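Local structure of GCN5-related N-acetyltransferase (Brucella melitensis biovar Abortus, 4J3G) at residues A145-A148 against A149-A152. The protein probably transfers an acetyl group from acetyl-CoA to an amine, perhaps the N-terminal alanine of a ribosomal protein, as a GNAT-family N-acetyltransferase. Sequence-based numbering, arbitrary orientation.
Sequences AGNA and ASIA
Ala152 N donates to Ala148 O at 2.8 Å, a nearly straight helical bond (N-H...O angle 164°) whose donor is tilted somewhat from the carbonyl plane; Ala152 CB packs against that oxygen too. One residue earlier, Ile151 N donates to Asn147 O at 3.1 Å, and the Ile151 side chain lies alongside the same oxygen, with CG1 at 3.4 Å. CG1 stands anti to the carbonyl carbon of Ile151, beside the backbone N, which turns this branch back toward the start of the helix. Its end, CD1, lies against both Ala145 O, at 3.5 Å, and Asn147 O in van der Waals contact. The side chain of Asn147 caps the same turn: OD1 accepts from Ser150 N at 3.0 Å, an N-cap bond with an N-H...O angle of 159°. The donor stands well above the amide's carbonyl plane instead of within it, and Ser150 CB sits 3.4 Å from Asn147 CG, over the flat group. With CG anti to the Asn147 backbone N (chi1 -168°), the amide extends over the first turn, where OD1 takes up one of the N-H groups that an N-cap side chain serves. The loop joins strand 138-144 to helix 148-156, and Asn147 caps that helix in this strand-to-helix connection of the acetyltransferase (GNAT) domain; Asn147 itself centres an inverse gamma turn, in which Ala148 N donates a weak bond to Gly146 O. Buried Ile151 faces the sheet, touching Ile143, Leu179 and Met181, whereas Ala148, Ala149 and Ala152 are exposed. On the loop side, Ala145 is tied by backbone hydrogen bonding to Asp177 of strand 174-184, and Gly146 N is hydrogen-bonded to Glu144 OE2.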
loop_
_atom_site.group_PDB
_atom_site.type_symbol
_atom_site.label_atom_id
_atom_site.label_comp_id
_atom_site.label_asym_id
_atom_site.label_seq_id
_atom_site.Cartn_x
_atom_site.Cartn_y
_atom_site.Cartn_z
ATOM N N ALA A 145 -1.612 8.040 13.297
ATOM C CA ALA A 145 -1.830 7.273 14.525
ATOM C C ALA A 145 -2.322 8.110 15.701
ATOM O O ALA A 145 -2.935 7.544 16.635
ATOM C CB ALA A 145 -0.596 6.490 14.914
ATOM N N GLY A 146 -1.998 9.412 15.688
ATOM C CA GLY A 146 -2.366 10.323 16.744
ATOM C C GLY A 146 -3.793 10.808 16.662
ATOM O O GLY A 146 -4.294 11.482 17.601
ATOM N N ASN A 147 -4.457 10.521 15.552
ATOM C CA ASN A 147 -5.794 11.066 15.277
ATOM C C ASN A 147 -6.843 10.183 15.985
ATOM O O ASN A 147 -7.546 9.374 15.361
ATOM C CB ASN A 147 -6.024 11.156 13.779
ATOM C CG ASN A 147 -7.263 11.976 13.421
ATOM O OD1 ASN A 147 -8.131 12.204 14.261
ATOM N ND2 ASN A 147 -7.358 12.382 12.148
ATOM N N ALA A 148 -6.898 10.320 17.312
ATOM C CA ALA A 148 -7.777 9.433 18.112
ATOM C C ALA A 148 -9.294 9.579 17.684
ATOM O O ALA A 148 -10.085 8.614 17.677
ATOM C CB ALA A 148 -7.584 9.730 19.593
ATOM N N ALA A 149 -9.673 10.801 17.319
ATOM C CA ALA A 149 -11.027 11.051 16.824
ATOM C C ALA A 149 -11.345 10.260 15.596
ATOM O O ALA A 149 -12.380 9.602 15.526
ATOM C CB ALA A 149 -11.240 12.515 16.567
ATOM N N SER A 150 -10.441 10.264 14.623
ATOM C CA SER A 150 -10.694 9.483 13.433
ATOM C C SER A 150 -10.739 7.978 13.742
ATOM O O SER A 150 -11.566 7.248 13.200
ATOM C CB SER A 150 -9.654 9.756 12.339
ATOM O OG SER A 150 -10.011 9.023 11.171
ATOM N N ILE A 151 -9.857 7.522 14.614
ATOM C CA ILE A 151 -9.814 6.099 14.974
ATOM C C ILE A 151 -11.153 5.701 15.634
ATOM O O ILE A 151 -11.758 4.670 15.271
ATOM C CB ILE A 151 -8.609 5.812 15.879
ATOM C CG1 ILE A 151 -7.303 5.965 15.061
ATOM C CG2 ILE A 151 -8.668 4.425 16.458
ATOM C CD1 ILE A 151 -6.071 6.200 15.908
ATOM N N ALA A 152 -11.615 6.519 16.574
ATOM C CA ALA A 152 -12.884 6.223 17.285
ATOM C C ALA A 152 -14.081 6.242 16.292
ATOM O O ALA A 152 -15.022 5.444 16.410
ATOM C CB ALA A 152 -13.086 7.234 18.402
#